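Local coordinates for protein 3-oxosteroid 1-dehydrogenase (PDB 7P18) that probably catalyses the FAD-dependent 1,2-desaturation of 3-oxosteroids, giving 3-oxo-Delta(1)-steroids while an acceptor takes up the hydrogen, at residues A52-N57 against L88-S93; N58-I63 against R130-M135; A70-K75 against H121-K126; P95-Y100 against A546-F551. All coordinates share one frame; numbering follows the deposited sequence.

Interaction 1. Residues A52-N57 against L88-S93; sequences AVWIPN and LAYLES. With FAD (flavin-adenine dinucleotide), chain C.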
# COMPACT_ATOMS: atom_id res chain seq x y z
N ALA A 52 0.86 3.25 -6.93
CA ALA A 52 1.70 4.45 -6.90
C ALA A 52 3.13 4.07 -6.54
O ALA A 52 3.31 3.16 -5.70
CB ALA A 52 1.13 5.44 -5.94
N VAL A 53 4.10 4.76 -7.13
CA VAL A 53 5.56 4.63 -6.79
C VAL A 53 6.12 6.02 -6.53
O VAL A 53 5.75 6.99 -7.23
CB VAL A 53 6.34 3.88 -7.87
CG1 VAL A 53 5.92 2.43 -7.96
CG2 VAL A 53 6.22 4.56 -9.24
N TRP A 54 6.94 6.14 -5.48
CA TRP A 54 7.48 7.44 -5.03
C TRP A 54 8.88 7.60 -5.62
O TRP A 54 9.81 6.93 -5.16
CB TRP A 54 7.47 7.54 -3.51
CG TRP A 54 7.89 8.88 -3.01
CD1 TRP A 54 7.13 10.01 -2.98
CD2 TRP A 54 9.14 9.22 -2.41
NE1 TRP A 54 7.81 11.01 -2.37
CE2 TRP A 54 9.07 10.57 -2.04
CE3 TRP A 54 10.33 8.52 -2.16
CZ2 TRP A 54 10.13 11.25 -1.45
CZ3 TRP A 54 11.37 9.18 -1.56
CH2 TRP A 54 11.28 10.53 -1.22
N ILE A 55 8.98 8.42 -6.66
CA ILE A 55 10.19 8.49 -7.52
C ILE A 55 10.69 9.93 -7.49
O ILE A 55 10.33 10.76 -8.33
CB ILE A 55 9.92 8.01 -8.97
CG1 ILE A 55 9.12 6.71 -9.03
CG2 ILE A 55 11.24 7.90 -9.73
CD1 ILE A 55 9.89 5.47 -8.56
N PRO A 56 11.59 10.26 -6.55
CA PRO A 56 12.13 11.61 -6.52
C PRO A 56 12.88 11.84 -7.85
O PRO A 56 13.51 10.94 -8.34
CB PRO A 56 13.03 11.64 -5.30
CG PRO A 56 12.54 10.45 -4.47
CD PRO A 56 12.11 9.41 -5.47
N ASN A 57 12.80 13.08 -8.33
CA ASN A 57 13.63 13.59 -9.45
C ASN A 57 13.32 12.78 -10.70
O ASN A 57 14.26 12.58 -11.56
CB ASN A 57 15.11 13.57 -9.09
CG ASN A 57 15.94 14.49 -9.97
OD1 ASN A 57 15.45 15.51 -10.54
ND2 ASN A 57 17.22 14.15 -10.02
N LEU A 88 21.20 6.23 -1.13
CA LEU A 88 21.83 6.71 -2.39
C LEU A 88 21.38 5.82 -3.54
O LEU A 88 21.02 6.32 -4.60
CB LEU A 88 23.35 6.71 -2.27
CG LEU A 88 23.92 7.60 -1.17
CD1 LEU A 88 25.42 7.35 -0.99
CD2 LEU A 88 23.64 9.06 -1.45
N ALA A 89 21.41 4.51 -3.32
CA ALA A 89 21.07 3.51 -4.36
C ALA A 89 19.60 3.67 -4.78
O ALA A 89 19.28 3.58 -6.00
CB ALA A 89 21.38 2.14 -3.84
N TYR A 90 18.71 3.91 -3.82
CA TYR A 90 17.26 4.10 -4.13
C TYR A 90 17.09 5.31 -5.05
O TYR A 90 16.38 5.26 -6.06
CB TYR A 90 16.41 4.25 -2.87
CG TYR A 90 14.96 4.40 -3.22
CD1 TYR A 90 14.24 3.31 -3.70
CD2 TYR A 90 14.31 5.62 -3.18
CE1 TYR A 90 12.90 3.42 -4.07
CE2 TYR A 90 12.98 5.75 -3.57
CZ TYR A 90 12.28 4.64 -4.01
OH TYR A 90 10.97 4.71 -4.38
N LEU A 91 17.73 6.42 -4.71
CA LEU A 91 17.58 7.68 -5.47
C LEU A 91 18.24 7.56 -6.84
O LEU A 91 17.68 8.10 -7.82
CB LEU A 91 18.15 8.82 -4.64
CG LEU A 91 17.44 9.08 -3.33
CD1 LEU A 91 18.16 10.14 -2.51
CD2 LEU A 91 15.98 9.46 -3.51
N GLU A 92 19.36 6.84 -6.93
CA GLU A 92 20.01 6.55 -8.22
C GLU A 92 19.07 5.76 -9.13
O GLU A 92 18.90 6.14 -10.28
CB GLU A 92 21.31 5.77 -8.00
CG GLU A 92 22.01 5.43 -9.31
CD GLU A 92 23.25 4.59 -9.21
OE1 GLU A 92 23.50 4.02 -8.16
OE2 GLU A 92 23.99 4.54 -10.17
N SER A 93 18.49 4.66 -8.62
CA SER A 93 17.86 3.62 -9.47
C SER A 93 16.36 3.85 -9.67
O SER A 93 15.87 3.42 -10.69
CB SER A 93 18.14 2.26 -8.93
OG SER A 93 19.53 1.99 -8.93
PA FAD C . 2.88 -8.59 -2.55
O1A FAD C . 2.47 -7.56 -3.54
O2A FAD C . 1.79 -8.94 -1.58
O5B FAD C . 3.34 -9.86 -3.37
C5B FAD C . 3.83 -11.02 -2.64
C4B FAD C . 3.39 -12.25 -3.39
O4B FAD C . 4.14 -13.39 -2.88
C3B FAD C . 1.90 -12.62 -3.26
O3B FAD C . 1.32 -12.85 -4.53
C2B FAD C . 1.93 -13.88 -2.38
O2B FAD C . 0.78 -14.70 -2.56
C1B FAD C . 3.28 -14.49 -2.74
N9A FAD C . 3.82 -15.42 -1.75
C8A FAD C . 3.69 -15.40 -0.39
N7A FAD C . 4.23 -16.47 0.19
C5A FAD C . 4.78 -17.20 -0.86
C6A FAD C . 5.49 -18.42 -0.92
N6A FAD C . 5.73 -19.19 0.15
N1A FAD C . 5.88 -18.85 -2.13
C2A FAD C . 5.59 -18.10 -3.20
N3A FAD C . 4.87 -16.98 -3.29
C4A FAD C . 4.51 -16.57 -2.06
N1 FAD C . 1.94 0.89 -1.48
C2 FAD C . 2.46 1.83 -2.30
O2 FAD C . 3.68 2.08 -2.29
N3 FAD C . 1.70 2.49 -3.18
C4 FAD C . 0.33 2.48 -3.12
O4 FAD C . -0.30 3.03 -4.02
C4X FAD C . -0.28 1.54 -2.25
N5 FAD C . -1.60 1.47 -2.19
C5X FAD C . -2.15 0.49 -1.39
C6 FAD C . -3.56 0.33 -1.38
C7 FAD C . -4.16 -0.73 -0.71
C7M FAD C . -5.67 -0.90 -0.74
C8 FAD C . -3.35 -1.68 -0.07
C8M FAD C . -3.98 -2.86 0.65
C9 FAD C . -1.98 -1.49 -0.01
C9A FAD C . -1.35 -0.44 -0.70
N10 FAD C . 0.04 -0.23 -0.67
C10 FAD C . 0.62 0.75 -1.46
C1' FAD C . 0.93 -1.20 -0.01
C2' FAD C . 1.46 -2.20 -1.05
O2' FAD C . 0.42 -2.83 -1.80
C3' FAD C . 2.37 -3.28 -0.43
O3' FAD C . 3.21 -2.75 0.59
C4' FAD C . 3.17 -3.99 -1.51
O4' FAD C . 2.26 -4.47 -2.49
C5' FAD C . 4.02 -5.13 -0.99
O5' FAD C . 4.62 -5.74 -2.15
P FAD C . 5.38 -7.13 -2.02
O1P FAD C . 5.79 -7.40 -3.40
O2P FAD C . 6.31 -7.17 -0.89
O3P FAD C . 4.17 -8.18 -1.66
O HOH W 1 15.98 10.32 -7.25
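Tyr90 reaches out of helix 84-104 to place its hydroxyl on a strand carbonyl: OH donates a short hydrogen bond to Trp54 O, 2.6 Å long, with a C=O...donor angle of 155° and the donor tilted 19° from the carbonyl plane. The acceptor belongs to strand 53-54, a short member of an antiparallel sheet in this Rossmann-type flavoprotein. Tyr90 CG is anti to the backbone N (chi1 -179°), and the side chains of Tyr90 and Trp54 cross at about a right angle, with CE2 of Tyr90 4.1 Å from CE3 of Trp54. The indole NE1 is turned to another partner, Asp117. Pro56 serves both sides, its CG lying over one face of the Trp54 ring, toward the rim, and packing 3.7 Å from Leu91 CD2. All of this is buried, and it ties the helix to a segment whose first residue grips the flavin at two points. Ala52 N donates to FAD O4 at 3.1 Å and Ala52 O accepts from FAD N3, so one residue engages both a donor and an acceptor of the pyrimidine ring. A water bridges the two backbones, donating to Pro56 O at 2.8 Å and to Leu91 O at 2.9 Å.

Interaction 2. Residues N58-I63 against R130-M135; sequences NSQMQI and RTMEPM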
# COMPACT_ATOMS: atom_id res chain seq x y z
N ASN A 58 12.09 12.28 -10.85
CA ASN A 58 11.73 11.56 -12.11
C ASN A 58 11.72 12.61 -13.24
O ASN A 58 11.47 13.83 -12.98
CB ASN A 58 10.43 10.77 -11.98
CG ASN A 58 9.21 11.63 -11.84
OD1 ASN A 58 8.78 12.23 -12.84
ND2 ASN A 58 8.65 11.72 -10.62
N SER A 59 11.89 12.11 -14.48
CA SER A 59 12.08 12.89 -15.73
C SER A 59 10.82 13.66 -16.12
O SER A 59 10.91 14.52 -17.01
CB SER A 59 12.54 11.98 -16.85
OG SER A 59 11.48 11.11 -17.28
N GLN A 60 9.65 13.34 -15.54
CA GLN A 60 8.33 13.83 -15.98
C GLN A 60 7.84 14.93 -15.06
O GLN A 60 6.73 15.46 -15.27
CB GLN A 60 7.37 12.65 -16.14
CG GLN A 60 7.80 11.65 -17.21
CD GLN A 60 6.92 10.43 -17.18
OE1 GLN A 60 5.70 10.52 -17.43
NE2 GLN A 60 7.52 9.31 -16.82
N MET A 61 8.62 15.32 -14.06
CA MET A 61 8.15 16.33 -13.09
C MET A 61 7.95 17.71 -13.75
O MET A 61 8.78 18.10 -14.57
CB MET A 61 9.11 16.40 -11.89
CG MET A 61 8.99 15.19 -10.99
SD MET A 61 10.15 15.20 -9.61
CE MET A 61 9.33 16.36 -8.53
N GLN A 62 6.93 18.43 -13.34
CA GLN A 62 6.64 19.83 -13.79
C GLN A 62 7.35 20.85 -12.90
O GLN A 62 7.40 22.02 -13.30
CB GLN A 62 5.15 20.12 -13.76
CG GLN A 62 4.40 19.27 -14.76
CD GLN A 62 2.90 19.38 -14.72
OE1 GLN A 62 2.20 18.86 -15.60
NE2 GLN A 62 2.35 20.02 -13.71
N ILE A 63 7.90 20.44 -11.75
CA ILE A 63 8.66 21.32 -10.85
C ILE A 63 10.09 20.79 -10.71
O ILE A 63 10.36 19.61 -11.05
CB ILE A 63 7.95 21.47 -9.50
CG1 ILE A 63 7.79 20.13 -8.77
CG2 ILE A 63 6.62 22.19 -9.69
CD1 ILE A 63 7.36 20.29 -7.34
N ARG A 130 6.61 13.79 -7.18
CA ARG A 130 7.50 12.62 -6.95
C ARG A 130 6.69 11.32 -7.04
O ARG A 130 7.18 10.33 -7.61
CB ARG A 130 8.21 12.72 -5.60
CG ARG A 130 9.16 13.89 -5.45
CD ARG A 130 9.94 13.78 -4.15
NE ARG A 130 11.12 14.62 -4.12
CZ ARG A 130 11.70 15.12 -3.02
NH1 ARG A 130 11.19 14.92 -1.81
NH2 ARG A 130 12.83 15.79 -3.15
N THR A 131 5.48 11.31 -6.50
CA THR A 131 4.51 10.20 -6.65
C THR A 131 4.15 10.07 -8.14
O THR A 131 3.85 11.09 -8.75
CB THR A 131 3.27 10.43 -5.80
OG1 THR A 131 3.61 10.42 -4.41
CG2 THR A 131 2.22 9.37 -6.09
N MET A 132 4.18 8.84 -8.65
CA MET A 132 3.81 8.46 -10.03
C MET A 132 2.80 7.31 -9.98
O MET A 132 2.85 6.48 -9.01
CB MET A 132 5.03 8.05 -10.86
CG MET A 132 6.21 9.05 -10.83
SD MET A 132 7.56 8.52 -11.92
CE MET A 132 6.95 9.11 -13.50
N GLU A 133 1.94 7.25 -11.00
CA GLU A 133 0.92 6.18 -11.09
C GLU A 133 0.80 5.68 -12.53
O GLU A 133 1.30 6.32 -13.49
CB GLU A 133 -0.39 6.71 -10.55
CG GLU A 133 -1.14 7.64 -11.51
CD GLU A 133 -2.60 7.80 -11.13
OE1 GLU A 133 -3.22 6.76 -10.68
OE2 GLU A 133 -3.08 8.96 -11.20
N PRO A 134 0.17 4.51 -12.71
CA PRO A 134 -0.02 3.92 -14.03
C PRO A 134 -1.16 4.54 -14.84
O PRO A 134 -2.18 4.96 -14.26
CB PRO A 134 -0.43 2.47 -13.76
CG PRO A 134 -0.29 2.27 -12.26
CD PRO A 134 -0.30 3.63 -11.63
N MET A 135 -0.97 4.64 -16.15
CA MET A 135 -2.09 4.85 -17.10
C MET A 135 -2.99 3.60 -17.05
O MET A 135 -2.49 2.47 -16.74
CB MET A 135 -1.55 5.03 -18.52
CG MET A 135 -0.71 6.28 -18.67
SD MET A 135 -0.30 6.58 -20.43
CE MET A 135 -1.90 7.19 -20.98
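Asn58 and Met132 meet tip to tip where an Asx turn lies against strand 131-138 of the small antiparallel sheet beside the flavin. From CB outward, every side-chain atom of Asn58 has a neighbour in Met132. CB lies 3.6 Å from Met132 SD. CG, held between the backbone N and the carbonyl carbon (chi1 69°), comes 3.5 Å from the same sulphur. OD1 has Met132 CE at 3.7 Å, but its hydrogen bond is made within its own loop: Gln60 N donates to Asn58 OD1 over 3.0 Å, in the carbonyl plane and on a lone pair. This bond defines the Asx turn and overlaps a type I turn from Asn58 to Met61. ND2 completes the amide, 3.6 Å from Met132 CG, and donates to Ile55 O and Gly129 O. With OD1 and ND2 both engaged by backbone groups, the rotation of the amide is well defined, and the thioether packs against a flat group held in place. Gln60 crosses the end of Met132 at about a right angle; its NE2, which also makes a weak hydrogen bond to Tyr109 O, is 3.4 Å from Met132 CE. Arg130 forms salt bridges to Asp117 and Asp65 through its guanidinium, and nearer the backbone its CG lies 4.0 Å from Met61 CE.

Interaction 3. Residues A70-K75 against H121-K126; sequences ALTYLK and HLPGAK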
# COMPACT_ATOMS: atom_id res chain seq x y z
N ALA A 70 16.36 15.14 -2.37
CA ALA A 70 15.73 13.84 -2.08
C ALA A 70 16.53 13.12 -0.99
O ALA A 70 15.92 12.47 -0.11
CB ALA A 70 15.57 13.04 -3.33
N LEU A 71 17.85 13.22 -1.03
CA LEU A 71 18.70 12.58 0.01
C LEU A 71 18.49 13.30 1.34
O LEU A 71 18.38 12.62 2.37
CB LEU A 71 20.18 12.58 -0.40
CG LEU A 71 21.13 11.95 0.63
CD1 LEU A 71 20.83 10.47 0.81
CD2 LEU A 71 22.58 12.16 0.24
N THR A 72 18.42 14.63 1.35
CA THR A 72 18.15 15.41 2.58
C THR A 72 16.84 14.91 3.22
O THR A 72 16.81 14.62 4.42
CB THR A 72 18.14 16.90 2.25
OG1 THR A 72 19.49 17.27 1.93
CG2 THR A 72 17.62 17.73 3.39
N TYR A 73 15.80 14.83 2.42
CA TYR A 73 14.47 14.34 2.85
C TYR A 73 14.57 12.91 3.40
O TYR A 73 14.05 12.70 4.50
CB TYR A 73 13.50 14.46 1.69
CG TYR A 73 12.07 14.15 2.02
CD1 TYR A 73 11.29 15.05 2.72
CD2 TYR A 73 11.48 12.97 1.59
CE1 TYR A 73 9.94 14.80 3.00
CE2 TYR A 73 10.14 12.71 1.86
CZ TYR A 73 9.36 13.64 2.53
OH TYR A 73 8.02 13.38 2.79
N LEU A 74 15.17 11.97 2.68
CA LEU A 74 15.27 10.56 3.15
C LEU A 74 16.13 10.46 4.41
O LEU A 74 15.80 9.67 5.30
CB LEU A 74 15.74 9.64 2.03
CG LEU A 74 14.70 9.37 0.95
CD1 LEU A 74 15.24 8.35 -0.01
CD2 LEU A 74 13.39 8.91 1.60
N LYS A 75 17.23 11.22 4.53
CA LYS A 75 18.06 11.16 5.75
C LYS A 75 17.24 11.71 6.92
O LYS A 75 17.25 11.12 7.99
CB LYS A 75 19.39 11.93 5.56
CG LYS A 75 20.39 11.19 4.69
CD LYS A 75 21.63 12.03 4.44
CE LYS A 75 22.45 12.23 5.70
NZ LYS A 75 23.05 10.95 6.13
N HIS A 121 6.95 19.25 6.59
CA HIS A 121 7.81 19.93 7.59
C HIS A 121 9.28 19.50 7.47
O HIS A 121 10.10 20.10 8.15
CB HIS A 121 7.29 19.66 8.98
CG HIS A 121 7.24 18.20 9.30
ND1 HIS A 121 6.13 17.40 8.95
CD2 HIS A 121 8.14 17.36 9.86
CE1 HIS A 121 6.35 16.16 9.36
NE2 HIS A 121 7.58 16.10 9.89
N LEU A 122 9.61 18.43 6.75
CA LEU A 122 11.02 17.96 6.65
C LEU A 122 11.74 18.70 5.54
O LEU A 122 11.15 19.05 4.51
CB LEU A 122 11.05 16.45 6.43
CG LEU A 122 10.66 15.61 7.64
CD1 LEU A 122 10.90 14.14 7.33
CD2 LEU A 122 11.41 16.03 8.93
N PRO A 123 13.06 18.93 5.66
CA PRO A 123 13.80 19.57 4.59
C PRO A 123 13.82 18.67 3.36
O PRO A 123 13.83 17.46 3.53
CB PRO A 123 15.20 19.77 5.16
CG PRO A 123 15.31 18.65 6.17
CD PRO A 123 13.92 18.52 6.77
N GLY A 124 13.76 19.27 2.16
CA GLY A 124 13.85 18.51 0.91
C GLY A 124 12.53 17.92 0.43
O GLY A 124 12.54 17.19 -0.59
N ALA A 125 11.44 18.23 1.09
CA ALA A 125 10.06 17.83 0.73
C ALA A 125 9.65 18.55 -0.55
O ALA A 125 10.12 19.66 -0.76
CB ALA A 125 9.10 18.17 1.82
N LYS A 126 8.81 17.91 -1.35
CA LYS A 126 8.22 18.54 -2.56
C LYS A 126 6.71 18.57 -2.42
O LYS A 126 6.09 17.72 -1.75
CB LYS A 126 8.73 17.79 -3.80
CG LYS A 126 10.21 17.99 -4.07
CD LYS A 126 10.56 19.42 -4.53
CE LYS A 126 12.05 19.68 -4.42
NZ LYS A 126 12.43 20.99 -5.01
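Tyr73 and Thr72, successive residues of helix 67-78, receive a type II beta turn that runs from Leu122 to Ala125. Apolar contacts make up much of the interface. The Tyr73 ring leans on the turn through one flank: CE1 lies 3.7 Å from Ala125 CB and 4.0 Å from Leu122 CB. CG of Tyr73 is anti to the backbone N (chi1 -173°), beside the carbonyl carbon. Thr72 crosses Pro123 at about a right angle and offers its methyl group, CG2, 3.6 Å from Pro123 CB, while its hydroxyl bonds to Asp68 O in the preceding turn of the helix. A second kind of contact is backbone-mediated. Pro123 O accepts a CA-H...O contact from Tyr73 CA at 3.3 Å and also sits in plane at the edge of the Tyr73 ring. Gly124 occupies the third position of the turn with positive phi, as type II turns favour, and without a side chain its CA comes within 4.6 Å of Tyr73 CA. No conventional hydrogen bond joins the two segments. Polar atoms find partners outside the two segments: Tyr73 OH with Pro537 O and Tyr119 N, and the backbone Gly124 O with Arg130 NH1. The contact lies at the surface, away from the annotated sites, and packs the loop between strands 109-111 and 131-138 against one side of helix 67-78; another side of that helix, through Ala70, Leu71 and Leu74, packs on helix 84-104.

Interaction 4. Residues P95-Y100 against A546-F551; sequences PQMVEY and AMTFGF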
# COMPACT_ATOMS: atom_id res chain seq x y z
N PRO A 95 14.40 6.47 -10.59
CA PRO A 95 14.07 7.05 -11.89
C PRO A 95 14.43 6.15 -13.08
O PRO A 95 13.70 6.15 -14.10
CB PRO A 95 14.89 8.37 -11.96
CG PRO A 95 15.31 8.64 -10.51
CD PRO A 95 15.29 7.33 -9.77
N GLN A 96 15.51 5.40 -12.95
CA GLN A 96 15.98 4.49 -14.02
C GLN A 96 14.99 3.34 -14.18
O GLN A 96 14.69 2.96 -15.34
CB GLN A 96 17.37 3.99 -13.71
CG GLN A 96 18.45 5.07 -13.74
CD GLN A 96 19.79 4.43 -13.48
OE1 GLN A 96 19.86 3.29 -13.05
NE2 GLN A 96 20.85 5.19 -13.65
N MET A 97 14.44 2.85 -13.06
CA MET A 97 13.45 1.74 -13.05
C MET A 97 12.17 2.21 -13.76
O MET A 97 11.71 1.48 -14.63
CB MET A 97 13.20 1.24 -11.63
CG MET A 97 12.08 0.16 -11.52
SD MET A 97 10.45 0.91 -11.44
CE MET A 97 10.46 1.76 -9.87
N VAL A 98 11.66 3.41 -13.49
CA VAL A 98 10.43 3.88 -14.18
C VAL A 98 10.72 4.15 -15.66
O VAL A 98 9.85 3.82 -16.51
CB VAL A 98 9.80 5.07 -13.46
CG1 VAL A 98 8.72 5.77 -14.27
CG2 VAL A 98 9.24 4.58 -12.13
N GLU A 99 11.87 4.74 -16.00
CA GLU A 99 12.18 4.96 -17.44
C GLU A 99 12.25 3.62 -18.16
O GLU A 99 11.83 3.56 -19.33
CB GLU A 99 13.50 5.71 -17.64
CG GLU A 99 13.37 7.18 -17.35
CD GLU A 99 14.64 7.96 -17.66
OE1 GLU A 99 15.35 7.60 -18.62
OE2 GLU A 99 14.87 8.94 -17.00
N TYR A 100 12.78 2.59 -17.50
CA TYR A 100 12.90 1.23 -18.02
C TYR A 100 11.51 0.67 -18.30
O TYR A 100 11.30 0.14 -19.41
CB TYR A 100 13.67 0.30 -17.08
CG TYR A 100 13.49 -1.17 -17.37
CD1 TYR A 100 13.98 -1.75 -18.52
CD2 TYR A 100 12.76 -1.97 -16.50
CE1 TYR A 100 13.75 -3.09 -18.82
CE2 TYR A 100 12.53 -3.31 -16.77
CZ TYR A 100 13.04 -3.88 -17.92
OH TYR A 100 12.80 -5.22 -18.14
N ALA A 546 10.03 -1.59 -3.64
CA ALA A 546 9.90 -3.01 -4.08
C ALA A 546 10.45 -3.10 -5.51
O ALA A 546 11.32 -3.95 -5.78
CB ALA A 546 8.46 -3.49 -3.99
N MET A 547 9.96 -2.26 -6.38
CA MET A 547 10.36 -2.30 -7.80
C MET A 547 11.80 -1.82 -7.98
O MET A 547 12.49 -2.39 -8.84
CB MET A 547 9.35 -1.58 -8.70
CG MET A 547 8.08 -2.49 -8.98
SD MET A 547 7.17 -2.12 -10.42
CE MET A 547 6.81 -0.38 -10.20
N THR A 548 12.26 -0.82 -7.23
CA THR A 548 13.61 -0.23 -7.45
C THR A 548 14.67 -1.26 -7.01
O THR A 548 15.61 -1.50 -7.75
CB THR A 548 13.77 1.12 -6.75
OG1 THR A 548 12.82 2.05 -7.27
CG2 THR A 548 15.20 1.62 -6.90
N PHE A 549 14.49 -1.92 -5.87
CA PHE A 549 15.45 -2.95 -5.41
C PHE A 549 15.30 -4.22 -6.26
O PHE A 549 16.30 -4.92 -6.43
CB PHE A 549 15.45 -3.08 -3.90
CG PHE A 549 16.14 -1.92 -3.23
CD1 PHE A 549 17.51 -1.76 -3.31
CD2 PHE A 549 15.41 -0.90 -2.63
CE1 PHE A 549 18.14 -0.66 -2.74
CE2 PHE A 549 16.03 0.21 -2.10
CZ PHE A 549 17.39 0.33 -2.15
N GLY A 550 14.12 -4.49 -6.84
CA GLY A 550 13.97 -5.58 -7.81
C GLY A 550 14.85 -5.35 -9.03
O GLY A 550 15.57 -6.27 -9.44
N PHE A 551 14.80 -4.13 -9.55
CA PHE A 551 15.64 -3.63 -10.67
C PHE A 551 17.13 -3.79 -10.30
O PHE A 551 17.90 -4.38 -11.13
CB PHE A 551 15.20 -2.20 -10.96
CG PHE A 551 15.87 -1.52 -12.13
CD1 PHE A 551 15.45 -1.76 -13.43
CD2 PHE A 551 16.85 -0.56 -11.91
CE1 PHE A 551 16.01 -1.07 -14.50
CE2 PHE A 551 17.40 0.15 -12.97
CZ PHE A 551 17.01 -0.14 -14.27
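Met97 and Phe551 bury the most surface where helix 84-104 crosses helix 543-559. The local axes lie 87° apart in direction and 9.2 Å apart at closest approach, nearly perpendicular packing. The backbone of Met97 rests directly on the aromatic ring: its CA is 3.9 Å from the Phe551 centroid and only 5° off the ring normal, a CH-pi contact over the face. Met97 CB stays over that face, 3.9 Å from Phe551 CG. With CG anti to the backbone N (chi1 175°) and the chain bent beyond it, Met97 then turns toward helix 543-559, where its terminal CE lies 3.7 Å from Met547 CB and 3.5 Å from Thr548 OG1, a hydroxyl that is hydrogen-bonded to Gly544 O. Phe551 is held from other directions too. Tyr100 CB approaches Phe551 CE1 at 3.7 Å, the two rings being set obliquely, and Gln96 puts OE1 at the ring edge, in plane, 4.0 Å from CE2. Helix 17-28 packs alongside both partners, Leu21 touching Met547 and Phe551, while Arg25 forms a cation-pi contact with Tyr100 and Asp28 binds the Tyr100 hydroxyl. Helix 543-559 itself begins at the FAD-binding residue Leu543.

Interactions 1 and 2 share one sheet: Ile55 N lies 2.8 Å from Arg130 O, and Val53 O the same distance from Met132 N, so segment 52-57, whose Ala52 binds the flavin, is paired directly with 130-135. Arg130 of interaction 2 also reaches interaction 3, which meets interaction 1 through Ala70 CB, 3.6 Å from Leu91 CD2. Helix 84-104 carries both interaction 1 and interaction 4, whose centres are about 8 Å apart; Tyr90 CE1 is 3.5 Å from Thr548 OG1. Relative to the ligands, interaction 1 is in direct contact, with Ala52 touching FAD and the bound steroid, whereas the side chains of Met547 in interaction 4 and Met132 in interaction 2 are about 8 and 10 Å from FAD.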